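Side-chain contacts in trwC protein (Escherichia coli, PDB 1OMH), which recognises and processes the origin-of-transfer DNA as a relaxase of bacterial conjugation, probably cutting one strand so that it can be transferred: residues Leu44-Glu49 / Arg56-Gly61; Arg116-Ala121 / Leu143-Phe148; Glu199-Leu204 / Tyr209-Gly214. All coordinates share one frame; numbering follows the deposited sequence.

In the fold
All three contacts lie in the N-terminal relaxase domain and follow one another in series along the chain. Interactions 1 and 2 have centres 13 Å apart and meet through V144, whose methyls touch L44 CD1 at 4.0 Å (from CG2) and L58 CD1 at 4.1 Å (from CG1). They occupy opposite faces of the central antiparallel sheet, with helix 52-60 on one and helix 104-122 on the other. Interaction 3 is centred 22 Å from interaction 2, outside that sheet. R116 joins them, its NH1 forming salt bridges with E203 OE2 (2.7 Å) and E199 OE2 (2.8 Å). Helix 104-122 thus connects the sheet to helix 189-206, and through it to the small hairpin.

Interaction 1. Residues Leu44-Glu49 / Arg56-Gly61; sequences LGLSGE and RELLAG
The connection between helix 39-43 and helix 52-60 folds back on itself here: L44 and L46, just past the end of the first helix, reach across to L58 near the end of the second. The backbones stay well apart, since the closest CA pair, L44 CA to L58 CA, is 10.6 Å apart; between the two segments the contact is made by leucine side chains, with no hydrogen bond. The shorter contact is between L46 CD1 and L58 CD1, 3.8 Å apart, where the two side chains point at one another and meet tip to tip. Their first torsions are alike, CG lying beside the backbone N and anti to the carbonyl carbon (chi1 -60° in L46, -74° in L58); with the second torsion of each also placing CD1 anti to CA, each leucine reaches out to the other. The second branch of L58 serves the other leucine: L58 CD2 lies 4.2 Å from L44 CD1, so the fork of L58 divides its two methyls between two partners. The surface buried is 92 Å² in all, which fits two methyl-methyl contacts.

Both helices end in the same way. G45, with phi at 73°, is the C-prime residue of a Schellman motif closing helix 39-43, and it turns the chain between the two leucines. G61 likewise ends helix 52-60 with positive phi, its N bonded to L58 O at 2.8 Å. Around the leucines, W36 of edge strand 34-37 touches both L46 and L58, while L58 also rests on L167 of strand 158-167 and on M169. The geometry is that of a helix-loop-helix connection with Schellman-capped ends, laid by its apolar residues against one face of the antiparallel sheet of the relaxase domain.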
ATOM      1  N   LEU B  44      16.349 -10.740 -11.479  1.00 41.56           N
ATOM      2  CA  LEU B  44      15.550 -11.669 -12.270  1.00 38.56           C
ATOM      3  C   LEU B  44      15.251 -11.086 -13.644  1.00 37.95           C
ATOM      4  O   LEU B  44      14.467 -11.647 -14.408  1.00 36.60           O
ATOM      5  CB  LEU B  44      14.239 -11.993 -11.551  1.00 37.66           C
ATOM      6  CG  LEU B  44      14.362 -12.697 -10.200  1.00 36.01           C
ATOM      7  CD1 LEU B  44      12.976 -12.889  -9.600  1.00 35.91           C
ATOM      8  CD2 LEU B  44      15.063 -14.039 -10.382  1.00 36.93           C
ATOM      9  N   GLY B  45      15.879  -9.954 -13.948  1.00 38.92           N
ATOM     10  CA  GLY B  45      15.674  -9.309 -15.233  1.00 44.28           C
ATOM     11  C   GLY B  45      14.318  -8.643 -15.371  1.00 46.96           C
ATOM     12  O   GLY B  45      13.794  -8.511 -16.478  1.00 45.51           O
ATOM     13  N   LEU B  46      13.744  -8.217 -14.250  1.00 43.03           N
ATOM     14  CA  LEU B  46      12.440  -7.568 -14.278  1.00 41.82           C
ATOM     15  C   LEU B  46      12.557  -6.061 -14.090  1.00 40.87           C
ATOM     16  O   LEU B  46      13.219  -5.589 -13.166  1.00 42.87           O
ATOM     17  CB  LEU B  46      11.537  -8.163 -13.195  1.00 37.80           C
ATOM     18  CG  LEU B  46      11.267  -9.665 -13.311  1.00 38.97           C
ATOM     19  CD1 LEU B  46      10.429 -10.118 -12.125  1.00 36.37           C
ATOM     20  CD2 LEU B  46      10.552  -9.970 -14.631  1.00 31.32           C
ATOM     21  N   SER B  47      11.914  -5.314 -14.981  1.00 39.93           N
ATOM     22  CA  SER B  47      11.931  -3.856 -14.930  1.00 39.16           C
ATOM     23  C   SER B  47      10.758  -3.313 -15.737  1.00 36.20           C
ATOM     24  O   SER B  47      10.237  -3.991 -16.619  1.00 37.11           O
ATOM     25  CB  SER B  47      13.239  -3.317 -15.512  1.00 43.61           C
ATOM     26  OG  SER B  47      13.311  -3.562 -16.907  1.00 48.43           O
ATOM     27  N   GLY B  48      10.352  -2.083 -15.435  1.00 36.83           N
ATOM     28  CA  GLY B  48       9.237  -1.482 -16.146  1.00 35.45           C
ATOM     29  C   GLY B  48       7.911  -2.104 -15.746  1.00 34.16           C
ATOM     30  O   GLY B  48       7.770  -2.631 -14.643  1.00 29.81           O
ATOM     31  N   GLU B  49       6.934  -2.047 -16.645  1.00 32.33           N
ATOM     32  CA  GLU B  49       5.615  -2.599 -16.372  1.00 32.52           C
ATOM     33  C   GLU B  49       5.675  -4.048 -15.900  1.00 32.13           C
ATOM     34  O   GLU B  49       6.536  -4.825 -16.315  1.00 33.29           O
ATOM     35  CB  GLU B  49       4.719  -2.501 -17.616  1.00 34.44           C
ATOM     36  CG  GLU B  49       3.291  -2.988 -17.377  1.00 39.94           C
ATOM     37  CD  GLU B  49       2.403  -2.870 -18.603  1.00 47.96           C
ATOM     38  OE1 GLU B  49       2.652  -3.577 -19.604  1.00 47.22           O
ATOM     39  OE2 GLU B  49       1.450  -2.064 -18.565  1.00 52.54           O
ATOM     40  N   ARG B  56       2.114 -13.811 -11.261  1.00 28.97           N
ATOM     41  CA  ARG B  56       1.360 -14.899 -10.631  1.00 30.96           C
ATOM     42  C   ARG B  56       2.253 -16.076 -10.237  1.00 30.44           C
ATOM     43  O   ARG B  56       2.091 -16.650  -9.162  1.00 31.15           O
ATOM     44  CB  ARG B  56       0.234 -15.405 -11.550  1.00 27.77           C
ATOM     45  CG  ARG B  56      -1.092 -14.654 -11.418  1.00 34.33           C
ATOM     46  CD  ARG B  56      -2.145 -15.201 -12.390  1.00 28.24           C
ATOM     47  NE  ARG B  56      -3.416 -14.483 -12.318  1.00 32.97           N
ATOM     48  CZ  ARG B  56      -4.312 -14.621 -11.345  1.00 38.97           C
ATOM     49  NH1 ARG B  56      -5.438 -13.919 -11.375  1.00 34.41           N
ATOM     50  NH2 ARG B  56      -4.090 -15.464 -10.342  1.00 42.48           N
ATOM     51  N   GLU B  57       3.191 -16.443 -11.100  1.00 29.70           N
ATOM     52  CA  GLU B  57       4.061 -17.558 -10.769  1.00 38.22           C
ATOM     53  C   GLU B  57       4.978 -17.196  -9.608  1.00 36.04           C
ATOM     54  O   GLU B  57       5.150 -17.991  -8.681  1.00 35.17           O
ATOM     55  CB  GLU B  57       4.878 -18.002 -11.982  1.00 37.91           C
ATOM     56  CG  GLU B  57       5.673 -16.919 -12.653  1.00 46.70           C
ATOM     57  CD  GLU B  57       6.582 -17.477 -13.730  1.00 53.94           C
ATOM     58  OE1 GLU B  57       7.792 -17.658 -13.454  1.00 58.58           O
ATOM     59  OE2 GLU B  57       6.080 -17.752 -14.845  1.00 49.20           O
ATOM     60  N   LEU B  58       5.559 -15.998  -9.653  1.00 32.85           N
ATOM     61  CA  LEU B  58       6.433 -15.557  -8.574  1.00 29.63           C
ATOM     62  C   LEU B  58       5.674 -15.648  -7.261  1.00 28.60           C
ATOM     63  O   LEU B  58       6.224 -16.073  -6.245  1.00 28.88           O
ATOM     64  CB  LEU B  58       6.914 -14.134  -8.815  1.00 27.85           C
ATOM     65  CG  LEU B  58       7.968 -13.992  -9.911  1.00 30.59           C
ATOM     66  CD1 LEU B  58       8.304 -12.534 -10.100  1.00 26.90           C
ATOM     67  CD2 LEU B  58       9.219 -14.785  -9.540  1.00 33.43           C
ATOM     68  N   LEU B  59       4.402 -15.265  -7.277  1.00 25.77           N
ATOM     69  CA  LEU B  59       3.588 -15.355  -6.072  1.00 26.98           C
ATOM     70  C   LEU B  59       3.551 -16.821  -5.647  1.00 30.77           C
ATOM     71  O   LEU B  59       3.534 -17.135  -4.461  1.00 25.30           O
ATOM     72  CB  LEU B  59       2.163 -14.863  -6.343  1.00 29.55           C
ATOM     73  CG  LEU B  59       1.924 -13.354  -6.466  1.00 28.52           C
ATOM     74  CD1 LEU B  59       0.537 -13.102  -7.041  1.00 26.31           C
ATOM     75  CD2 LEU B  59       2.063 -12.695  -5.100  1.00 17.15           C
ATOM     76  N   ALA B  60       3.546 -17.713  -6.634  1.00 33.45           N
ATOM     77  CA  ALA B  60       3.510 -19.150  -6.379  1.00 37.99           C
ATOM     78  C   ALA B  60       4.889 -19.697  -6.008  1.00 39.72           C
ATOM     79  O   ALA B  60       5.025 -20.875  -5.679  1.00 38.76           O
ATOM     80  CB  ALA B  60       2.967 -19.883  -7.610  1.00 34.80           C
ATOM     81  N   GLY B  61       5.905 -18.840  -6.075  1.00 39.76           N
ATOM     82  CA  GLY B  61       7.258 -19.248  -5.732  1.00 42.41           C
ATOM     83  C   GLY B  61       8.057 -19.846  -6.878  1.00 44.93           C
ATOM     84  O   GLY B  61       8.920 -20.694  -6.652  1.00 44.16           O
TER

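Interaction 2. Residues Arg116-Ala121 / Leu143-Phe148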
ATOM      1  N   ARG B 116      10.791   5.632  -2.884  1.00 25.07           N
ATOM      2  CA  ARG B 116      11.829   5.924  -1.904  1.00 26.65           C
ATOM      3  C   ARG B 116      11.626   5.149  -0.607  1.00 26.43           C
ATOM      4  O   ARG B 116      12.590   4.702   0.021  1.00 22.94           O
ATOM      5  CB  ARG B 116      11.873   7.427  -1.628  1.00 27.70           C
ATOM      6  CG  ARG B 116      12.382   8.234  -2.813  1.00 32.58           C
ATOM      7  CD  ARG B 116      12.159   9.720  -2.605  1.00 37.66           C
ATOM      8  NE  ARG B 116      12.539  10.500  -3.780  1.00 42.05           N
ATOM      9  CZ  ARG B 116      12.238  11.782  -3.953  1.00 41.09           C
ATOM     10  NH1 ARG B 116      11.549  12.435  -3.026  1.00 41.69           N
ATOM     11  NH2 ARG B 116      12.628  12.412  -5.053  1.00 43.24           N
ATOM     12  N   THR B 117      10.372   4.975  -0.204  1.00 22.39           N
ATOM     13  CA  THR B 117      10.097   4.241   1.020  1.00 20.84           C
ATOM     14  C   THR B 117      10.452   2.772   0.818  1.00 19.95           C
ATOM     15  O   THR B 117      11.019   2.134   1.706  1.00 18.01           O
ATOM     16  CB  THR B 117       8.618   4.363   1.423  1.00 22.95           C
ATOM     17  OG1 THR B 117       8.271   5.750   1.525  1.00 21.05           O
ATOM     18  CG2 THR B 117       8.368   3.691   2.767  1.00 19.30           C
ATOM     19  N   LEU B 118      10.133   2.238  -0.360  1.00 18.07           N
ATOM     20  CA  LEU B 118      10.424   0.843  -0.647  1.00 20.44           C
ATOM     21  C   LEU B 118      11.928   0.579  -0.686  1.00 20.12           C
ATOM     22  O   LEU B 118      12.372  -0.544  -0.449  1.00 21.21           O
ATOM     23  CB  LEU B 118       9.766   0.423  -1.967  1.00 19.95           C
ATOM     24  CG  LEU B 118       8.236   0.324  -1.914  1.00 18.35           C
ATOM     25  CD1 LEU B 118       7.685   0.053  -3.296  1.00 18.46           C
ATOM     26  CD2 LEU B 118       7.825  -0.782  -0.946  1.00 15.10           C
ATOM     27  N   GLU B 119      12.708   1.607  -0.996  1.00 23.52           N
ATOM     28  CA  GLU B 119      14.160   1.453  -1.030  1.00 24.32           C
ATOM     29  C   GLU B 119      14.621   1.162   0.392  1.00 24.94           C
ATOM     30  O   GLU B 119      15.509   0.347   0.616  1.00 22.34           O
ATOM     31  CB  GLU B 119      14.838   2.730  -1.523  1.00 23.51           C
ATOM     32  CG  GLU B 119      14.774   2.963  -3.024  1.00 32.67           C
ATOM     33  CD  GLU B 119      15.577   4.180  -3.447  1.00 38.30           C
ATOM     34  OE1 GLU B 119      16.812   4.178  -3.249  1.00 48.20           O
ATOM     35  OE2 GLU B 119      14.981   5.142  -3.969  1.00 46.87           O
ATOM     36  N   GLN B 120      13.999   1.833   1.352  1.00 23.93           N
ATOM     37  CA  GLN B 120      14.350   1.641   2.748  1.00 25.98           C
ATOM     38  C   GLN B 120      13.809   0.329   3.289  1.00 24.97           C
ATOM     39  O   GLN B 120      14.394  -0.273   4.199  1.00 23.86           O
ATOM     40  CB  GLN B 120      13.873   2.839   3.571  1.00 26.66           C
ATOM     41  CG  GLN B 120      14.714   4.075   3.265  1.00 31.27           C
ATOM     42  CD  GLN B 120      14.341   5.292   4.085  1.00 33.25           C
ATOM     43  OE1 GLN B 120      14.247   5.229   5.310  1.00 33.78           O
ATOM     44  NE2 GLN B 120      14.142   6.416   3.409  1.00 38.01           N
ATOM     45  N   ALA B 121      12.695  -0.126   2.728  1.00 23.05           N
ATOM     46  CA  ALA B 121      12.134  -1.400   3.148  1.00 22.78           C
ATOM     47  C   ALA B 121      13.091  -2.468   2.612  1.00 21.32           C
ATOM     48  O   ALA B 121      13.346  -3.476   3.270  1.00 20.54           O
ATOM     49  CB  ALA B 121      10.740  -1.590   2.551  1.00 25.98           C
ATOM     50  N   LEU B 143      14.926  -7.055  -2.902  1.00 23.63           N
ATOM     51  CA  LEU B 143      13.541  -7.499  -2.930  1.00 22.57           C
ATOM     52  C   LEU B 143      13.002  -7.525  -4.354  1.00 20.75           C
ATOM     53  O   LEU B 143      13.568  -6.903  -5.255  1.00 20.83           O
ATOM     54  CB  LEU B 143      12.665  -6.550  -2.096  1.00 20.11           C
ATOM     55  CG  LEU B 143      12.823  -6.520  -0.578  1.00 18.27           C
ATOM     56  CD1 LEU B 143      11.955  -5.406   0.007  1.00 17.79           C
ATOM     57  CD2 LEU B 143      12.436  -7.871  -0.005  1.00 19.62           C
ATOM     58  N   VAL B 144      11.920  -8.270  -4.541  1.00 22.08           N
ATOM     59  CA  VAL B 144      11.232  -8.358  -5.826  1.00 20.73           C
ATOM     60  C   VAL B 144       9.873  -7.772  -5.467  1.00 21.10           C
ATOM     61  O   VAL B 144       9.138  -8.352  -4.662  1.00 19.73           O
ATOM     62  CB  VAL B 144      11.083  -9.829  -6.292  1.00 21.69           C
ATOM     63  CG1 VAL B 144      10.317  -9.901  -7.614  1.00 22.65           C
ATOM     64  CG2 VAL B 144      12.461 -10.455  -6.464  1.00 18.83           C
ATOM     65  N   ILE B 145       9.553  -6.605  -6.023  1.00 21.17           N
ATOM     66  CA  ILE B 145       8.289  -5.942  -5.695  1.00 20.62           C
ATOM     67  C   ILE B 145       7.436  -5.586  -6.909  1.00 21.31           C
ATOM     68  O   ILE B 145       7.936  -5.055  -7.900  1.00 20.67           O
ATOM     69  CB  ILE B 145       8.519  -4.598  -4.955  1.00 13.36           C
ATOM     70  CG1 ILE B 145       9.654  -4.728  -3.922  1.00 17.66           C
ATOM     71  CG2 ILE B 145       7.219  -4.129  -4.301  1.00 16.18           C
ATOM     72  CD1 ILE B 145       9.501  -5.891  -2.977  1.00 31.37           C
ATOM     73  N   GLY B 146       6.143  -5.866  -6.799  1.00 22.05           N
ATOM     74  CA  GLY B 146       5.198  -5.513  -7.839  1.00 22.22           C
ATOM     75  C   GLY B 146       4.371  -4.368  -7.264  1.00 17.54           C
ATOM     76  O   GLY B 146       3.649  -4.555  -6.286  1.00 19.77           O
ATOM     77  N   LYS B 147       4.485  -3.181  -7.852  1.00 16.39           N
ATOM     78  CA  LYS B 147       3.752  -2.005  -7.372  1.00 18.80           C
ATOM     79  C   LYS B 147       2.529  -1.713  -8.237  1.00 20.13           C
ATOM     80  O   LYS B 147       2.638  -1.580  -9.458  1.00 19.61           O
ATOM     81  CB  LYS B 147       4.663  -0.773  -7.369  1.00 18.55           C
ATOM     82  CG  LYS B 147       5.950  -0.939  -6.567  1.00 19.44           C
ATOM     83  CD  LYS B 147       6.789   0.340  -6.592  1.00 15.73           C
ATOM     84  CE  LYS B 147       7.270   0.648  -8.001  1.00 18.49           C
ATOM     85  NZ  LYS B 147       8.116   1.874  -8.055  1.00 16.63           N
ATOM     86  N   PHE B 148       1.369  -1.586  -7.600  1.00 16.53           N
ATOM     87  CA  PHE B 148       0.142  -1.323  -8.342  1.00 16.97           C
ATOM     88  C   PHE B 148      -0.596  -0.108  -7.790  1.00 18.67           C
ATOM     89  O   PHE B 148      -1.116  -0.143  -6.678  1.00 17.71           O
ATOM     90  CB  PHE B 148      -0.748  -2.569  -8.299  1.00 18.62           C
ATOM     91  CG  PHE B 148      -0.028  -3.833  -8.694  1.00 20.06           C
ATOM     92  CD1 PHE B 148       0.533  -4.665  -7.731  1.00 20.06           C
ATOM     93  CD2 PHE B 148       0.110  -4.177 -10.033  1.00 23.67           C
ATOM     94  CE1 PHE B 148       1.218  -5.825  -8.096  1.00 23.36           C
ATOM     95  CE2 PHE B 148       0.794  -5.332 -10.409  1.00 24.78           C
ATOM     96  CZ  PHE B 148       1.347  -6.157  -9.436  1.00 23.32           C
TER
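Helix 104-122 and the start of strand 145-152, with the residues leading into it, pass in opposite senses, with L118 CA to I145 CA and A121 CA to L143 CA both 8.7 Å apart. This is helix-on-sheet packing against the five-stranded antiparallel sheet of a Rep-type relaxase domain. L118 has the largest share, 64 of 173 Å²; it leaves the helix toward the strand, and its CD1 makes the contacts. CD1 lies 4.3 Å from I145 CG2, and the L118 and K147 side chains slide past each other in opposite directions. The approach is tight: L118 CD1 is 3.4 Å from K147 CD, closer than usual van der Waals contact, and 3.8 Å from K147 CG. One helical turn after L118, the backbone of A121 is met by L143 CD1, 4.0 Å from A121 O. A164 and I166 of strand 158-167 extend the apolar surface, touching L118 and I145 respectively.

The lysine side chain comes within about 7 Å of that of H163, a zinc- and copper-binding residue in other structures of this protein, so the packing lies near the metal site. K147 bends about its CG-CD bond (chi3 -65°), the same two methylenes that L118 CD1 meets, and its NZ is hydrogen-bonded to Q37 OE1.

Interaction 3. Residues Glu199-Leu204 / Tyr209-Gly214; sequences ELAHEL and YQLRYG
L204 O, a carbonyl in the last turn of helix 189-206, is met twice by Y209. The amide Y209 N gives it a weak hydrogen bond of 3.4 Å, long but fairly straight at 162°, and the aromatic ring presents its edge, with Y209 CD1 3.5 Å from L204 O and the oxygen near the ring plane. At the far end of the ring, Y209 OH is hydrogen-bonded to D103 OD1, so the hydroxyl has a firm partner while the backbone adds only the weak bond.

Beyond this turn the chain enters a two-stranded antiparallel hairpin, 211-213 with 219-221, which packs on the helix that precedes it: the axes of the short segments 199-204 and 211-213 approach to 10.8 Å, their N-to-C directions at 148°, roughly antiparallel. L211 does the packing with both branches. With its CG beside the backbone N (chi1 -47°), its CD1 presses on A201 CB at 3.4 Å, tighter than usual carbon contact, while its CD2 lies 4.4 Å from L204 CD1. F219 of the partner strand also touches A201 and L204 from outside the two segments. Y213 does not start toward the helix, yet its long side chain brings Y213 OH to 3.6 Å from A201 CB, so that A201 CB meets Y213 as well as L211.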
ATOM      1  N   GLU B 199       8.514  12.099   2.480  1.00 19.41           N
ATOM      2  CA  GLU B 199       8.828  12.231   1.066  1.00 20.23           C
ATOM      3  C   GLU B 199       7.681  12.864   0.292  1.00 22.60           C
ATOM      4  O   GLU B 199       7.904  13.719  -0.574  1.00 18.49           O
ATOM      5  CB  GLU B 199       9.147  10.864   0.458  1.00 21.14           C
ATOM      6  CG  GLU B 199      10.391  10.199   1.022  1.00 28.43           C
ATOM      7  CD  GLU B 199      11.666  10.890   0.588  1.00 34.32           C
ATOM      8  OE1 GLU B 199      12.741  10.524   1.103  1.00 39.62           O
ATOM      9  OE2 GLU B 199      11.595  11.794  -0.273  1.00 33.46           O
ATOM     10  N   LEU B 200       6.455  12.439   0.589  1.00 18.99           N
ATOM     11  CA  LEU B 200       5.285  12.984  -0.103  1.00 20.26           C
ATOM     12  C   LEU B 200       5.173  14.487   0.155  1.00 18.78           C
ATOM     13  O   LEU B 200       5.040  15.282  -0.776  1.00 19.79           O
ATOM     14  CB  LEU B 200       4.000  12.294   0.376  1.00 15.57           C
ATOM     15  CG  LEU B 200       2.711  12.851  -0.238  1.00 14.88           C
ATOM     16  CD1 LEU B 200       2.753  12.680  -1.743  1.00 15.84           C
ATOM     17  CD2 LEU B 200       1.493  12.130   0.357  1.00 16.86           C
ATOM     18  N   ALA B 201       5.234  14.859   1.429  1.00 18.99           N
ATOM     19  CA  ALA B 201       5.148  16.253   1.831  1.00 20.26           C
ATOM     20  C   ALA B 201       6.226  17.077   1.128  1.00 21.18           C
ATOM     21  O   ALA B 201       5.962  18.179   0.644  1.00 23.12           O
ATOM     22  CB  ALA B 201       5.294  16.369   3.340  1.00 19.18           C
ATOM     23  N   HIS B 202       7.436  16.533   1.060  1.00 22.88           N
ATOM     24  CA  HIS B 202       8.540  17.227   0.411  1.00 25.36           C
ATOM     25  C   HIS B 202       8.222  17.447  -1.063  1.00 25.62           C
ATOM     26  O   HIS B 202       8.398  18.543  -1.590  1.00 23.20           O
ATOM     27  CB  HIS B 202       9.830  16.411   0.549  1.00 27.64           C
ATOM     28  CG  HIS B 202      11.020  17.050  -0.098  1.00 34.72           C
ATOM     29  ND1 HIS B 202      11.533  18.261   0.317  1.00 39.10           N
ATOM     30  CD2 HIS B 202      11.797  16.647  -1.130  1.00 37.49           C
ATOM     31  CE1 HIS B 202      12.575  18.575  -0.431  1.00 39.51           C
ATOM     32  NE2 HIS B 202      12.757  17.612  -1.318  1.00 39.86           N
ATOM     33  N   GLU B 203       7.752  16.397  -1.726  1.00 21.94           N
ATOM     34  CA  GLU B 203       7.409  16.477  -3.140  1.00 21.33           C
ATOM     35  C   GLU B 203       6.264  17.449  -3.395  1.00 21.69           C
ATOM     36  O   GLU B 203       6.267  18.175  -4.395  1.00 25.59           O
ATOM     37  CB  GLU B 203       7.029  15.094  -3.670  1.00 22.77           C
ATOM     38  CG  GLU B 203       8.188  14.132  -3.763  1.00 27.49           C
ATOM     39  CD  GLU B 203       9.282  14.647  -4.674  1.00 30.57           C
ATOM     40  OE1 GLU B 203       8.961  15.082  -5.801  1.00 29.02           O
ATOM     41  OE2 GLU B 203      10.461  14.613  -4.267  1.00 34.69           O
ATOM     42  N   LEU B 204       5.283  17.451  -2.498  1.00 18.79           N
ATOM     43  CA  LEU B 204       4.127  18.334  -2.623  1.00 23.20           C
ATOM     44  C   LEU B 204       4.522  19.792  -2.442  1.00 25.00           C
ATOM     45  O   LEU B 204       4.010  20.678  -3.130  1.00 21.23           O
ATOM     46  CB  LEU B 204       3.057  17.960  -1.593  1.00 21.77           C
ATOM     47  CG  LEU B 204       2.378  16.613  -1.846  1.00 19.02           C
ATOM     48  CD1 LEU B 204       1.427  16.286  -0.710  1.00 17.92           C
ATOM     49  CD2 LEU B 204       1.634  16.673  -3.176  1.00 19.40           C
ATOM     50  N   TYR B 209       2.436  23.636  -2.810  1.00 23.40           N
ATOM     51  CA  TYR B 209       1.286  23.469  -1.927  1.00 24.89           C
ATOM     52  C   TYR B 209       1.713  23.683  -0.487  1.00 23.83           C
ATOM     53  O   TYR B 209       2.838  23.351  -0.117  1.00 24.88           O
ATOM     54  CB  TYR B 209       0.686  22.057  -2.037  1.00 23.49           C
ATOM     55  CG  TYR B 209       0.054  21.748  -3.369  1.00 21.63           C
ATOM     56  CD1 TYR B 209       0.687  20.911  -4.285  1.00 22.74           C
ATOM     57  CD2 TYR B 209      -1.166  22.320  -3.726  1.00 19.94           C
ATOM     58  CE1 TYR B 209       0.119  20.653  -5.533  1.00 24.90           C
ATOM     59  CE2 TYR B 209      -1.739  22.069  -4.966  1.00 26.12           C
ATOM     60  CZ  TYR B 209      -1.093  21.239  -5.861  1.00 22.15           C
ATOM     61  OH  TYR B 209      -1.663  21.004  -7.084  1.00 25.83           O
ATOM     62  N   GLN B 210       0.823  24.249   0.322  1.00 23.56           N
ATOM     63  CA  GLN B 210       1.127  24.429   1.731  1.00 25.19           C
ATOM     64  C   GLN B 210       0.409  23.287   2.439  1.00 23.41           C
ATOM     65  O   GLN B 210      -0.690  22.898   2.036  1.00 21.98           O
ATOM     66  CB  GLN B 210       0.618  25.768   2.261  1.00 27.44           C
ATOM     67  CG  GLN B 210       1.150  26.075   3.663  1.00 36.17           C
ATOM     68  CD  GLN B 210       0.913  27.510   4.090  1.00 42.09           C
ATOM     69  OE1 GLN B 210       1.220  28.445   3.354  1.00 45.37           O
ATOM     70  NE2 GLN B 210       0.376  27.690   5.293  1.00 43.84           N
ATOM     71  N   LEU B 211       1.029  22.758   3.487  1.00 24.70           N
ATOM     72  CA  LEU B 211       0.460  21.639   4.224  1.00 27.06           C
ATOM     73  C   LEU B 211       0.010  22.014   5.626  1.00 30.67           C
ATOM     74  O   LEU B 211       0.625  22.847   6.288  1.00 30.63           O
ATOM     75  CB  LEU B 211       1.485  20.506   4.310  1.00 25.70           C
ATOM     76  CG  LEU B 211       2.185  20.143   2.998  1.00 25.95           C
ATOM     77  CD1 LEU B 211       3.174  19.018   3.243  1.00 22.64           C
ATOM     78  CD2 LEU B 211       1.153  19.732   1.954  1.00 20.28           C
ATOM     79  N   ARG B 212      -1.066  21.376   6.072  1.00 27.67           N
ATOM     80  CA  ARG B 212      -1.609  21.599   7.401  1.00 28.37           C
ATOM     81  C   ARG B 212      -1.474  20.298   8.185  1.00 30.69           C
ATOM     82  O   ARG B 212      -2.131  19.306   7.859  1.00 28.40           O
ATOM     83  CB  ARG B 212      -3.088  22.005   7.308  1.00 27.59           C
ATOM     84  CG  ARG B 212      -3.794  22.142   8.657  1.00 34.14           C
ATOM     85  CD  ARG B 212      -5.306  22.359   8.494  1.00 34.96           C
ATOM     86  NE  ARG B 212      -6.018  21.137   8.110  1.00 33.38           N
ATOM     87  CZ  ARG B 212      -6.716  20.991   6.985  1.00 39.07           C
ATOM     88  NH1 ARG B 212      -6.800  21.990   6.115  1.00 29.80           N
ATOM     89  NH2 ARG B 212      -7.339  19.844   6.733  1.00 32.48           N
ATOM     90  N   TYR B 213      -0.615  20.298   9.202  1.00 30.46           N
ATOM     91  CA  TYR B 213      -0.408  19.115  10.040  1.00 35.99           C
ATOM     92  C   TYR B 213      -1.389  19.127  11.209  1.00 36.85           C
ATOM     93  O   TYR B 213      -1.838  20.194  11.624  1.00 40.16           O
ATOM     94  CB  TYR B 213       1.029  19.076  10.562  1.00 33.93           C
ATOM     95  CG  TYR B 213       2.060  18.851   9.480  1.00 36.31           C
ATOM     96  CD1 TYR B 213       2.473  19.894   8.653  1.00 35.98           C
ATOM     97  CD2 TYR B 213       2.586  17.579   9.249  1.00 33.37           C
ATOM     98  CE1 TYR B 213       3.382  19.673   7.618  1.00 36.60           C
ATOM     99  CE2 TYR B 213       3.488  17.348   8.223  1.00 33.61           C
ATOM    100  CZ  TYR B 213       3.881  18.399   7.410  1.00 34.35           C
ATOM    101  OH  TYR B 213       4.760  18.168   6.379  1.00 34.02           O
ATOM    102  N   GLY B 214      -1.720  17.953  11.745  1.00 42.64           N
ATOM    103  CA  GLY B 214      -2.671  17.900  12.845  1.00 48.16           C
ATOM    104  C   GLY B 214      -2.291  17.115  14.092  1.00 52.79           C
ATOM    105  O   GLY B 214      -3.167  16.611  14.799  1.00 56.30           O
TER